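Local coordinates for protein phenolic acid decarboxylase (Sedimentibacter hydroxybenzoicus, PDB 7AE5) that catalyses the reversible, non-oxidative decarboxylation of 4-hydroxybenzoate and 3,4-dihydroxybenzoate as an oxygen-sensitive UbiD-family enzyme that uses prenylated FMN and manganese, at residues P328-L333 with P338-V343; K6-F11 with I304-Y309; G69-H74 with T84-Q89. One frame throughout, in Å; residues are numbered along the deposited sequence.

Contact 1 (P328-L333 with P338-V343)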
ATOM      1  N   PRO C 328      10.538  14.065  29.780  1.00 46.08           N
ATOM      2  CA  PRO C 328       9.099  13.905  30.056  1.00 46.42           C
ATOM      3  C   PRO C 328       8.454  12.782  29.264  1.00 46.45           C
ATOM      4  O   PRO C 328       7.663  12.018  29.828  1.00 46.92           O
ATOM      5  CB  PRO C 328       8.515  15.276  29.683  1.00 46.45           C
ATOM      6  CG  PRO C 328       9.653  16.214  29.825  1.00 46.46           C
ATOM      7  CD  PRO C 328      10.850  15.444  29.364  1.00 45.98           C
ATOM      8  N   LEU C 329       8.775  12.653  27.973  1.00 42.51           N
ATOM      9  CA  LEU C 329       8.205  11.567  27.181  1.00 42.59           C
ATOM     10  C   LEU C 329       8.640  10.210  27.717  1.00 42.93           C
ATOM     11  O   LEU C 329       7.846   9.262  27.750  1.00 43.46           O
ATOM     12  CB  LEU C 329       8.605  11.715  25.713  1.00 42.15           C
ATOM     13  CG  LEU C 329       7.964  12.869  24.942  1.00 42.12           C
ATOM     14  CD1 LEU C 329       8.610  13.025  23.575  1.00 41.89           C
ATOM     15  CD2 LEU C 329       6.467  12.649  24.809  1.00 42.49           C
ATOM     16  N   TYR C 330       9.901  10.098  28.141  1.00 40.72           N
ATOM     17  CA  TYR C 330      10.377   8.850  28.728  1.00 41.25           C
ATOM     18  C   TYR C 330       9.590   8.495  29.983  1.00 41.96           C
ATOM     19  O   TYR C 330       9.246   7.328  30.200  1.00 42.70           O
ATOM     20  CB  TYR C 330      11.873   8.960  29.037  1.00 41.04           C
ATOM     21  CG  TYR C 330      12.401   7.880  29.953  1.00 41.70           C
ATOM     22  CD1 TYR C 330      12.673   6.605  29.475  1.00 42.18           C
ATOM     23  CD2 TYR C 330      12.635   8.139  31.299  1.00 41.94           C
ATOM     24  CE1 TYR C 330      13.158   5.616  30.312  1.00 42.89           C
ATOM     25  CE2 TYR C 330      13.119   7.157  32.144  1.00 42.58           C
ATOM     26  CZ  TYR C 330      13.379   5.898  31.645  1.00 43.05           C
ATOM     27  OH  TYR C 330      13.861   4.919  32.483  1.00 43.76           O
ATOM     28  N   LYS C 331       9.287   9.492  30.817  1.00 43.53           N
ATOM     29  CA  LYS C 331       8.545   9.225  32.045  1.00 44.23           C
ATOM     30  C   LYS C 331       7.105   8.821  31.751  1.00 44.71           C
ATOM     31  O   LYS C 331       6.540   7.975  32.453  1.00 45.53           O
ATOM     32  CB  LYS C 331       8.585  10.448  32.961  1.00 44.82           C
ATOM     33  CG  LYS C 331       9.918  10.665  33.658  1.00 45.91           C
ATOM     34  CD  LYS C 331       9.834  11.815  34.646  1.00 48.29           C
ATOM     35  CE  LYS C 331      11.155  12.040  35.362  1.00 49.86           C
ATOM     36  NZ  LYS C 331      11.665  10.801  36.014  1.00 50.76           N
ATOM     37  N   GLN C 332       6.491   9.416  30.724  1.00 50.04           N
ATOM     38  CA  GLN C 332       5.130   9.030  30.360  1.00 50.54           C
ATOM     39  C   GLN C 332       5.087   7.611  29.808  1.00 51.05           C
ATOM     40  O   GLN C 332       4.177   6.841  30.134  1.00 51.91           O
ATOM     41  CB  GLN C 332       4.547  10.020  29.350  1.00 50.06           C
ATOM     42  CG  GLN C 332       4.691  11.477  29.756  1.00 49.70           C
ATOM     43  CD  GLN C 332       4.143  12.440  28.719  1.00 49.44           C
ATOM     44  OE1 GLN C 332       4.019  12.101  27.544  1.00 49.24           O
ATOM     45  NE2 GLN C 332       3.828  13.656  29.149  1.00 49.54           N
ATOM     46  N   LEU C 333       6.059   7.246  28.966  1.00 43.63           N
ATOM     47  CA  LEU C 333       6.120   5.876  28.465  1.00 44.33           C
ATOM     48  C   LEU C 333       6.399   4.891  29.591  1.00 45.27           C
ATOM     49  O   LEU C 333       5.818   3.800  29.633  1.00 46.31           O
ATOM     50  CB  LEU C 333       7.194   5.753  27.383  1.00 43.77           C
ATOM     51  CG  LEU C 333       7.006   6.481  26.052  1.00 42.92           C
ATOM     52  CD1 LEU C 333       7.920   5.874  24.997  1.00 42.77           C
ATOM     53  CD2 LEU C 333       5.559   6.426  25.599  1.00 43.30           C
ATOM     54  N   PRO C 338       7.435  -0.356  31.713  1.00 46.68           N
ATOM     55  CA  PRO C 338       8.750  -0.348  32.372  1.00 46.33           C
ATOM     56  C   PRO C 338       9.862  -0.942  31.521  1.00 46.34           C
ATOM     57  O   PRO C 338      11.036  -0.805  31.889  1.00 45.87           O
ATOM     58  CB  PRO C 338       8.506  -1.178  33.639  1.00 47.25           C
ATOM     59  CG  PRO C 338       7.360  -2.081  33.256  1.00 48.28           C
ATOM     60  CD  PRO C 338       6.469  -1.198  32.438  1.00 47.76           C
ATOM     61  N   GLU C 339       9.536  -1.579  30.395  1.00 49.16           N
ATOM     62  CA  GLU C 339      10.548  -2.133  29.505  1.00 49.20           C
ATOM     63  C   GLU C 339      11.277  -1.064  28.708  1.00 47.97           C
ATOM     64  O   GLU C 339      12.324  -1.357  28.121  1.00 47.72           O
ATOM     65  CB  GLU C 339       9.898  -3.132  28.556  1.00 50.29           C
ATOM     66  CG  GLU C 339       9.386  -4.361  29.267  1.00 51.51           C
ATOM     67  CD  GLU C 339       7.891  -4.295  29.501  1.00 52.04           C
ATOM     68  OE1 GLU C 339       7.296  -5.330  29.859  1.00 53.11           O
ATOM     69  OE2 GLU C 339       7.307  -3.205  29.310  1.00 51.29           O
ATOM     70  N   VAL C 340      10.757   0.160  28.673  1.00 38.18           N
ATOM     71  CA  VAL C 340      11.410   1.227  27.930  1.00 36.93           C
ATOM     72  C   VAL C 340      12.689   1.634  28.648  1.00 36.24           C
ATOM     73  O   VAL C 340      12.686   1.907  29.856  1.00 36.21           O
ATOM     74  CB  VAL C 340      10.461   2.418  27.751  1.00 36.14           C
ATOM     75  CG1 VAL C 340      11.223   3.623  27.227  1.00 34.77           C
ATOM     76  CG2 VAL C 340       9.330   2.044  26.808  1.00 36.71           C
ATOM     77  N   VAL C 341      13.789   1.682  27.903  1.00 41.39           N
ATOM     78  CA  VAL C 341      15.093   1.994  28.478  1.00 40.86           C
ATOM     79  C   VAL C 341      15.422   3.478  28.349  1.00 39.74           C
ATOM     80  O   VAL C 341      15.917   4.092  29.298  1.00 39.44           O
ATOM     81  CB  VAL C 341      16.169   1.108  27.814  1.00 41.05           C
ATOM     82  CG1 VAL C 341      17.558   1.512  28.263  1.00 40.51           C
ATOM     83  CG2 VAL C 341      15.916  -0.355  28.139  1.00 42.20           C
ATOM     84  N   ALA C 342      15.149   4.078  27.191  1.00 39.74           N
ATOM     85  CA  ALA C 342      15.458   5.483  26.968  1.00 38.77           C
ATOM     86  C   ALA C 342      14.648   6.004  25.791  1.00 38.32           C
ATOM     87  O   ALA C 342      14.253   5.241  24.905  1.00 38.68           O
ATOM     88  CB  ALA C 342      16.955   5.695  26.713  1.00 38.44           C
ATOM     89  N   VAL C 343      14.410   7.313  25.794  1.00 34.30           N
ATOM     90  CA  VAL C 343      13.717   8.004  24.712  1.00 33.79           C
ATOM     91  C   VAL C 343      14.615   9.131  24.222  1.00 33.28           C
ATOM     92  O   VAL C 343      15.029   9.990  25.011  1.00 33.18           O
ATOM     93  CB  VAL C 343      12.350   8.549  25.156  1.00 33.76           C
ATOM     94  CG1 VAL C 343      11.726   9.382  24.042  1.00 33.29           C
ATOM     95  CG2 VAL C 343      11.428   7.405  25.549  1.00 34.49           C
TER
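The ring of Tyr330 reaches past the backbone of residues 340-342. Val340 O lies at its edge, near the ring plane, 3.8 Å from CE1 of Tyr330. Val341 O stands oblique to the ring, 3.3 Å from the same CE1. Val340 O also accepts from Lys334 NZ, Val341 O is hydrogen-bonded to Tyr91 OH, and Phe90 meets the ring edge-to-face. CG of Tyr330 is anti to the backbone N (chi1 165°), which sends the ring along the strand towards Val340. There CD1 of Tyr330 touches CG1 of Val340 at 4.0 Å, and the side chains run antiparallel past one another.

CG2 of Val343 lies 3.6 Å from CA of Tyr330 and 3.9 Å from CD1 of Leu333. The side chains of Leu333 and Val343 lie roughly perpendicular. CG1 of Val343 reaches CB of Leu329. Apart from the tyrosine edge against the two carbonyls, the contact is apolar, with 159° between helix and strand directions.

A classic bulge sets Val341 and Ala342 together opposite Ser356. The chain leaves helix 323-336 and folds back as strand 340-347, outermost in its sheet within this chain. Strand 352-357 and helix 364-372 also touch Leu333 and Val340, while helix 86-96 packs against Tyr330 and Ala342.

Contact 2 (K6-F11 with I304-Y309)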
ATOM      1  N   LYS C   6      26.393  29.850  40.239  1.00 74.29           N
ATOM      2  CA  LYS C   6      25.562  30.934  40.748  1.00 74.82           C
ATOM      3  C   LYS C   6      25.167  31.932  39.668  1.00 72.17           C
ATOM      4  O   LYS C   6      24.219  32.699  39.872  1.00 72.43           O
ATOM      5  CB  LYS C   6      26.287  31.669  41.878  1.00 77.63           C
ATOM      6  CG  LYS C   6      25.853  31.260  43.276  1.00 80.95           C
ATOM      7  CD  LYS C   6      26.107  32.376  44.276  1.00 83.48           C
ATOM      8  CE  LYS C   6      27.550  32.852  44.219  1.00 83.97           C
ATOM      9  NZ  LYS C   6      27.970  33.531  45.479  1.00 87.47           N
ATOM     10  N   ASP C   7      25.866  31.945  38.537  1.00 75.49           N
ATOM     11  CA  ASP C   7      25.575  32.870  37.448  1.00 73.24           C
ATOM     12  C   ASP C   7      26.231  32.338  36.177  1.00 71.02           C
ATOM     13  O   ASP C   7      26.723  31.205  36.140  1.00 71.17           O
ATOM     14  CB  ASP C   7      26.038  34.292  37.796  1.00 74.51           C
ATOM     15  CG  ASP C   7      27.502  34.356  38.211  1.00 76.12           C
ATOM     16  OD1 ASP C   7      28.322  33.566  37.699  1.00 75.42           O
ATOM     17  OD2 ASP C   7      27.834  35.208  39.062  1.00 78.37           O
ATOM     18  N   LEU C   8      26.239  33.165  35.131  1.00 65.38           N
ATOM     19  CA  LEU C   8      26.850  32.772  33.867  1.00 63.48           C
ATOM     20  C   LEU C   8      28.370  32.856  33.914  1.00 64.65           C
ATOM     21  O   LEU C   8      29.050  32.044  33.275  1.00 64.07           O
ATOM     22  CB  LEU C   8      26.306  33.646  32.735  1.00 61.64           C
ATOM     23  CG  LEU C   8      26.990  33.561  31.368  1.00 60.00           C
ATOM     24  CD1 LEU C   8      26.510  32.337  30.606  1.00 58.22           C
ATOM     25  CD2 LEU C   8      26.742  34.829  30.567  1.00 59.39           C
ATOM     26  N   ARG C   9      28.916  33.816  34.666  1.00 60.31           N
ATOM     27  CA  ARG C   9      30.363  34.012  34.693  1.00 61.82           C
ATOM     28  C   ARG C   9      31.078  32.811  35.297  1.00 63.26           C
ATOM     29  O   ARG C   9      32.153  32.421  34.829  1.00 63.72           O
ATOM     30  CB  ARG C   9      30.703  35.283  35.467  1.00 64.03           C
ATOM     31  CG  ARG C   9      30.001  36.510  34.933  1.00 63.18           C
ATOM     32  CD  ARG C   9      30.473  37.773  35.619  1.00 65.72           C
ATOM     33  NE  ARG C   9      29.832  38.955  35.055  1.00 65.28           N
ATOM     34  CZ  ARG C   9      30.281  40.193  35.206  1.00 67.25           C
ATOM     35  NH1 ARG C   9      31.376  40.451  35.901  1.00 69.75           N
ATOM     36  NH2 ARG C   9      29.613  41.198  34.644  1.00 67.02           N
ATOM     37  N   GLU C  10      30.503  32.221  36.348  1.00 74.68           N
ATOM     38  CA  GLU C  10      31.068  30.992  36.895  1.00 76.34           C
ATOM     39  C   GLU C  10      31.066  29.883  35.852  1.00 74.65           C
ATOM     40  O   GLU C  10      32.046  29.140  35.721  1.00 75.82           O
ATOM     41  CB  GLU C  10      30.291  30.561  38.138  1.00 78.01           C
ATOM     42  CG  GLU C  10      30.668  31.315  39.404  1.00 80.85           C
ATOM     43  CD  GLU C  10      29.713  31.041  40.551  1.00 82.46           C
ATOM     44  OE1 GLU C  10      29.000  30.015  40.500  1.00 82.02           O
ATOM     45  OE2 GLU C  10      29.674  31.851  41.502  1.00 84.49           O
ATOM     46  N   PHE C  11      29.977  29.766  35.088  1.00 61.58           N
ATOM     47  CA  PHE C  11      29.908  28.749  34.045  1.00 59.86           C
ATOM     48  C   PHE C  11      30.884  29.048  32.915  1.00 59.00           C
ATOM     49  O   PHE C  11      31.496  28.129  32.359  1.00 59.09           O
ATOM     50  CB  PHE C  11      28.481  28.647  33.508  1.00 57.58           C
ATOM     51  CG  PHE C  11      28.296  27.564  32.486  1.00 55.98           C
ATOM     52  CD1 PHE C  11      28.566  26.243  32.801  1.00 57.31           C
ATOM     53  CD2 PHE C  11      27.849  27.866  31.211  1.00 53.46           C
ATOM     54  CE1 PHE C  11      28.397  25.244  31.863  1.00 56.11           C
ATOM     55  CE2 PHE C  11      27.675  26.870  30.270  1.00 52.17           C
ATOM     56  CZ  PHE C  11      27.950  25.557  30.595  1.00 53.48           C
ATOM     57  N   ILE C 304      27.492  41.023  30.401  1.00 56.50           N
ATOM     58  CA  ILE C 304      27.837  40.194  29.256  1.00 55.12           C
ATOM     59  C   ILE C 304      26.546  39.810  28.547  1.00 53.34           C
ATOM     60  O   ILE C 304      25.673  39.163  29.140  1.00 53.09           O
ATOM     61  CB  ILE C 304      28.627  38.948  29.681  1.00 55.49           C
ATOM     62  CG1 ILE C 304      29.997  39.355  30.225  1.00 57.25           C
ATOM     63  CG2 ILE C 304      28.772  37.998  28.512  1.00 53.93           C
ATOM     64  CD1 ILE C 304      30.669  38.292  31.069  1.00 58.11           C
ATOM     65  N   PHE C 305      26.428  40.207  27.283  1.00 53.63           N
ATOM     66  CA  PHE C 305      25.237  39.927  26.484  1.00 51.97           C
ATOM     67  C   PHE C 305      25.297  38.476  26.025  1.00 50.89           C
ATOM     68  O   PHE C 305      25.929  38.156  25.014  1.00 50.21           O
ATOM     69  CB  PHE C 305      25.152  40.885  25.300  1.00 51.26           C
ATOM     70  CG  PHE C 305      23.933  40.690  24.433  1.00 49.66           C
ATOM     71  CD1 PHE C 305      22.772  40.137  24.952  1.00 49.49           C
ATOM     72  CD2 PHE C 305      23.947  41.070  23.099  1.00 48.69           C
ATOM     73  CE1 PHE C 305      21.653  39.961  24.157  1.00 49.79           C
ATOM     74  CE2 PHE C 305      22.829  40.899  22.299  1.00 48.27           C
ATOM     75  CZ  PHE C 305      21.681  40.344  22.830  1.00 49.18           C
ATOM     76  N   GLU C 306      24.635  37.594  26.769  1.00 58.86           N
ATOM     77  CA  GLU C 306      24.560  36.184  26.404  1.00 57.88           C
ATOM     78  C   GLU C 306      23.444  36.009  25.382  1.00 57.48           C
ATOM     79  O   GLU C 306      22.260  36.054  25.729  1.00 58.38           O
ATOM     80  CB  GLU C 306      24.320  35.317  27.636  1.00 58.55           C
ATOM     81  CG  GLU C 306      24.334  33.820  27.341  1.00 57.65           C
ATOM     82  CD  GLU C 306      23.548  33.005  28.351  1.00 58.24           C
ATOM     83  OE1 GLU C 306      22.964  33.602  29.279  1.00 58.97           O
ATOM     84  OE2 GLU C 306      23.518  31.763  28.220  1.00 58.14           O
ATOM     85  N   ASN C 307      23.820  35.819  24.121  1.00 48.20           N
ATOM     86  CA  ASN C 307      22.865  35.685  23.034  1.00 48.43           C
ATOM     87  C   ASN C 307      23.108  34.376  22.298  1.00 48.04           C
ATOM     88  O   ASN C 307      24.158  33.743  22.439  1.00 47.39           O
ATOM     89  CB  ASN C 307      22.952  36.866  22.062  1.00 47.93           C
ATOM     90  CG  ASN C 307      21.597  37.275  21.524  1.00 48.45           C
ATOM     91  OD1 ASN C 307      20.576  37.117  22.194  1.00 49.35           O
ATOM     92  ND2 ASN C 307      21.581  37.817  20.312  1.00 47.83           N
ATOM     93  N   LEU C 308      22.121  33.982  21.499  1.00 49.36           N
ATOM     94  CA  LEU C 308      22.108  32.683  20.845  1.00 49.13           C
ATOM     95  C   LEU C 308      21.960  32.852  19.342  1.00 48.55           C
ATOM     96  O   LEU C 308      21.161  33.670  18.876  1.00 48.79           O
ATOM     97  CB  LEU C 308      20.965  31.809  21.401  1.00 50.19           C
ATOM     98  CG  LEU C 308      20.457  30.563  20.663  1.00 50.23           C
ATOM     99  CD1 LEU C 308      19.876  29.590  21.669  1.00 51.11           C
ATOM    100  CD2 LEU C 308      19.392  30.897  19.618  1.00 50.47           C
ATOM    101  N   TYR C 309      22.730  32.075  18.587  1.00 43.21           N
ATOM    102  CA  TYR C 309      22.517  31.946  17.154  1.00 42.65           C
ATOM    103  C   TYR C 309      21.710  30.687  16.865  1.00 42.95           C
ATOM    104  O   TYR C 309      21.960  29.627  17.447  1.00 42.96           O
ATOM    105  CB  TYR C 309      23.835  31.886  16.377  1.00 41.50           C
ATOM    106  CG  TYR C 309      23.613  31.597  14.906  1.00 40.93           C
ATOM    107  CD1 TYR C 309      23.184  32.596  14.040  1.00 40.76           C
ATOM    108  CD2 TYR C 309      23.796  30.318  14.391  1.00 40.48           C
ATOM    109  CE1 TYR C 309      22.965  32.336  12.702  1.00 40.21           C
ATOM    110  CE2 TYR C 309      23.577  30.048  13.054  1.00 39.94           C
ATOM    111  CZ  TYR C 309      23.160  31.063  12.214  1.00 39.85           C
ATOM    112  OH  TYR C 309      22.938  30.806  10.879  1.00 39.34           O
TER
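Just before Leu8 and Arg9, which meet strand 304-306, Lys6 N donates to OE1 of Glu10 at 2.6 Å in a straight bond (180°). It meets this oxygen from above the carboxylate plane. Asp7 is the N-cap residue of helix 8-17, and its OD1 accepts from Glu10 N at 2.9 Å, nearly straight at 171°. The other oxygen, OD2, pairs with Arg300.

Leu8 packs against Glu306. CD1 of Leu8 lies 3.8 Å from CD of Glu306, and CD2 of Leu8 lies 3.8 Å from CB of Glu306. One methyl therefore rests by the acid group and the other by the root of the chain. CG of Glu306 is anti to its own N (chi1 -176°) and the chain runs on extended, which lays it alongside Leu8 with the carboxylate beside CD1.

CD2 of Leu8 also meets CG2 of Ile304, at 4.3 Å. The other branch of Ile304 turns to Arg9, with CD1 of Ile304 4.1 Å from NE of Arg9 and oblique to the guanidinium. The polar end of Arg9 is held elsewhere. NE forms a salt bridge with Glu258, and NH2 bonds to Thr301 O.

The arrangement joins the N-terminal helix to strand 304-306. The side chain of Glu306 is about 9 Å from that of Thr166, predicted to bind prenylated FMN. The two methyls of Leu8 cover one side of the buried acid. Lys145 NZ forms a salt bridge with its OE2, and Asn209 N donates to its OE1. This would probably favour the ionised form of Glu306.

Contact 3 (G69-H74 with T84-Q89)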
ATOM      1  N   GLY C  69      25.957  25.232  23.156  1.00 40.94           N
ATOM      2  CA  GLY C  69      25.990  24.609  21.845  1.00 40.23           C
ATOM      3  C   GLY C  69      26.888  23.405  21.630  1.00 40.14           C
ATOM      4  O   GLY C  69      27.568  23.326  20.603  1.00 39.45           O
ATOM      5  N   SER C  70      26.883  22.456  22.563  1.00 41.55           N
ATOM      6  CA  SER C  70      27.616  21.204  22.404  1.00 41.50           C
ATOM      7  C   SER C  70      27.299  20.314  23.592  1.00 42.81           C
ATOM      8  O   SER C  70      26.923  20.794  24.664  1.00 43.58           O
ATOM      9  CB  SER C  70      29.130  21.423  22.301  1.00 41.89           C
ATOM     10  OG  SER C  70      29.688  21.829  23.541  1.00 43.34           O
ATOM     11  N   TRP C  71      27.460  19.005  23.387  1.00 36.90           N
ATOM     12  CA  TRP C  71      27.249  18.064  24.476  1.00 37.37           C
ATOM     13  C   TRP C  71      28.320  18.178  25.549  1.00 39.51           C
ATOM     14  O   TRP C  71      28.086  17.756  26.687  1.00 40.21           O
ATOM     15  CB  TRP C  71      27.181  16.637  23.933  1.00 37.08           C
ATOM     16  CG  TRP C  71      25.924  16.395  23.165  1.00 37.05           C
ATOM     17  CD1 TRP C  71      25.815  16.069  21.844  1.00 35.88           C
ATOM     18  CD2 TRP C  71      24.587  16.507  23.665  1.00 38.16           C
ATOM     19  NE1 TRP C  71      24.490  15.943  21.500  1.00 36.19           N
ATOM     20  CE2 TRP C  71      23.717  16.211  22.599  1.00 37.67           C
ATOM     21  CE3 TRP C  71      24.041  16.818  24.916  1.00 39.35           C
ATOM     22  CZ2 TRP C  71      22.330  16.218  22.743  1.00 38.28           C
ATOM     23  CZ3 TRP C  71      22.666  16.824  25.057  1.00 39.85           C
ATOM     24  CH2 TRP C  71      21.826  16.524  23.977  1.00 39.15           C
ATOM     25  N   GLN C  72      29.484  18.737  25.217  1.00 49.78           N
ATOM     26  CA  GLN C  72      30.472  19.043  26.244  1.00 51.77           C
ATOM     27  C   GLN C  72      29.979  20.168  27.145  1.00 51.93           C
ATOM     28  O   GLN C  72      30.014  20.053  28.376  1.00 53.12           O
ATOM     29  CB  GLN C  72      31.811  19.412  25.601  1.00 53.17           C
ATOM     30  CG  GLN C  72      32.623  18.226  25.094  1.00 54.05           C
ATOM     31  CD  GLN C  72      31.983  17.539  23.902  1.00 52.24           C
ATOM     32  OE1 GLN C  72      31.252  18.160  23.131  1.00 50.63           O
ATOM     33  NE2 GLN C  72      32.260  16.249  23.743  1.00 52.65           N
ATOM     34  N   ASN C  73      29.507  21.265  26.544  1.00 45.10           N
ATOM     35  CA  ASN C  73      28.953  22.365  27.328  1.00 45.21           C
ATOM     36  C   ASN C  73      27.712  21.922  28.093  1.00 44.90           C
ATOM     37  O   ASN C  73      27.495  22.340  29.237  1.00 45.62           O
ATOM     38  CB  ASN C  73      28.616  23.541  26.411  1.00 44.27           C
ATOM     39  CG  ASN C  73      29.823  24.060  25.659  1.00 45.21           C
ATOM     40  OD1 ASN C  73      30.872  23.418  25.628  1.00 46.46           O
ATOM     41  ND2 ASN C  73      29.676  25.224  25.037  1.00 44.87           N
ATOM     42  N   HIS C  74      26.883  21.081  27.470  1.00 44.28           N
ATOM     43  CA  HIS C  74      25.700  20.554  28.141  1.00 45.58           C
ATOM     44  C   HIS C  74      26.085  19.700  29.342  1.00 46.48           C
ATOM     45  O   HIS C  74      25.459  19.793  30.405  1.00 47.55           O
ATOM     46  CB  HIS C  74      24.866  19.743  27.148  1.00 45.85           C
ATOM     47  CG  HIS C  74      23.464  19.474  27.600  1.00 47.31           C
ATOM     48  ND1 HIS C  74      23.153  18.501  28.525  1.00 48.47           N
ATOM     49  CD2 HIS C  74      22.287  20.039  27.239  1.00 47.37           C
ATOM     50  CE1 HIS C  74      21.846  18.483  28.721  1.00 48.62           C
ATOM     51  NE2 HIS C  74      21.297  19.408  27.953  1.00 47.69           N
ATOM     52  N   THR C  84      30.949  13.240  28.972  1.00 52.00           N
ATOM     53  CA  THR C  84      29.843  12.352  29.304  1.00 51.04           C
ATOM     54  C   THR C  84      28.940  12.141  28.097  1.00 49.19           C
ATOM     55  O   THR C  84      28.494  13.101  27.463  1.00 48.72           O
ATOM     56  CB  THR C  84      29.038  12.930  30.470  1.00 51.22           C
ATOM     57  OG1 THR C  84      29.900  13.127  31.598  1.00 53.72           O
ATOM     58  CG2 THR C  84      27.911  11.990  30.858  1.00 51.36           C
ATOM     59  N   SER C  85      28.690  10.874  27.775  1.00 43.29           N
ATOM     60  CA  SER C  85      27.845  10.535  26.641  1.00 42.87           C
ATOM     61  C   SER C  85      26.455  11.138  26.811  1.00 43.41           C
ATOM     62  O   SER C  85      26.004  11.432  27.921  1.00 44.38           O
ATOM     63  CB  SER C  85      27.740   9.019  26.485  1.00 42.95           C
ATOM     64  OG  SER C  85      26.685   8.505  27.278  1.00 43.94           O
ATOM     65  N   THR C  86      25.771  11.320  25.679  1.00 37.27           N
ATOM     66  CA  THR C  86      24.443  11.923  25.708  1.00 36.99           C
ATOM     67  C   THR C  86      23.456  11.045  26.470  1.00 37.81           C
ATOM     68  O   THR C  86      22.602  11.553  27.206  1.00 38.59           O
ATOM     69  CB  THR C  86      23.956  12.180  24.282  1.00 35.98           C
ATOM     70  OG1 THR C  86      24.891  13.030  23.607  1.00 35.39           O
ATOM     71  CG2 THR C  86      22.596  12.857  24.295  1.00 36.07           C
ATOM     72  N   LYS C  87      23.567   9.724  26.314  1.00 39.79           N
ATOM     73  CA  LYS C  87      22.696   8.811  27.048  1.00 40.85           C
ATOM     74  C   LYS C  87      22.876   8.976  28.553  1.00 42.31           C
ATOM     75  O   LYS C  87      21.896   9.019  29.306  1.00 43.50           O
ATOM     76  CB  LYS C  87      22.977   7.369  26.625  1.00 40.61           C
ATOM     77  CG  LYS C  87      22.303   6.314  27.490  1.00 42.00           C
ATOM     78  CD  LYS C  87      22.622   4.913  26.986  1.00 41.74           C
ATOM     79  CE  LYS C  87      21.435   3.970  27.133  1.00 42.57           C
ATOM     80  NZ  LYS C  87      21.861   2.530  27.202  1.00 43.02           N
ATOM     81  N   ASP C  88      24.127   9.074  29.011  1.00 46.54           N
ATOM     82  CA  ASP C  88      24.372   9.236  30.441  1.00 47.77           C
ATOM     83  C   ASP C  88      23.902  10.600  30.931  1.00 48.31           C
ATOM     84  O   ASP C  88      23.426  10.725  32.065  1.00 49.80           O
ATOM     85  CB  ASP C  88      25.854   9.030  30.750  1.00 47.18           C
ATOM     86  CG  ASP C  88      26.222   7.565  30.879  1.00 47.31           C
ATOM     87  OD1 ASP C  88      27.424   7.243  30.788  1.00 46.87           O
ATOM     88  OD2 ASP C  88      25.309   6.733  31.069  1.00 48.01           O
ATOM     89  N   GLN C  89      24.032  11.635  30.095  1.00 40.16           N
ATOM     90  CA  GLN C  89      23.442  12.927  30.434  1.00 40.28           C
ATOM     91  C   GLN C  89      21.927  12.821  30.535  1.00 40.94           C
ATOM     92  O   GLN C  89      21.301  13.484  31.370  1.00 42.02           O
ATOM     93  CB  GLN C  89      23.830  13.983  29.395  1.00 39.02           C
ATOM     94  CG  GLN C  89      25.316  14.287  29.302  1.00 40.03           C
ATOM     95  CD  GLN C  89      25.598  15.542  28.492  1.00 39.27           C
ATOM     96  OE1 GLN C  89      24.946  16.570  28.673  1.00 38.72           O
ATOM     97  NE2 GLN C  89      26.572  15.461  27.592  1.00 39.41           N
TER
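Trp71 turns one face of its indole to Thr86. OG1 of Thr86 sits 3.4 Å above the ring plane, towards the rim. CG2 of Thr86 makes a CH-pi contact over the six-membered ring, 3.7 Å from its centroid. CG2 is anti to the backbone N of Thr86 and OG1 is beside it (chi1 -58°), and with this rotation both branches reach the indole.

Gln89 approaches the same indole at its edge. Its amide plane stands 84° from the ring, with OE1 of Gln89 3.9 Å from CE3 of Trp71. Both ends of the amide are hydrogen-bonded. NE2 of Gln89 donates to Trp71 O at 2.9 Å in a bent bond, tilted from the carbonyl plane. Its bond to Thr84 O, at 3.0 Å, is straighter and near the amide plane. OE1 of Gln89 accepts from ND1 of His74 at 2.6 Å, again bent, and the imidazole lies 39° from the amide plane. CZ3 of Trp71 lies over the centre of one face of that imidazole. With an alanine in place of this glutamine, His74 ND1, Trp71 O and Thr84 O would probably lack their amide partner, and the imidazole would be less firmly held in rotation.

Each helix has a serine N-cap, Ser70 for helix 71-77 and Ser85 for helix 86-96. The first residue of helix 323-336, Leu323, touches Trp71, His74 and Gln89. Met346 of strand 340-347 touches both Trp71 and Thr86.

From the N terminus, helix 8-17 comes first. Contact 2 joins its start to strand 304-306 and closes a loop of nearly 300 residues. Contact 3 is nested inside that loop. It closes a short loop between helices 71-77 and 86-96. The two contacts touch, with CZ of Phe11 3.5 Å from Asn73 O. Contact 1 comes after contact 2 has closed, so no loops cross. It closes a very short connection between helix 323-336 and strand 340-347. Contacts 1 and 2 lie on opposite sides of the chain's centre. Helix 86-96 runs on from contact 3 to contact 1, tying the N-terminal region to the C-terminal domain.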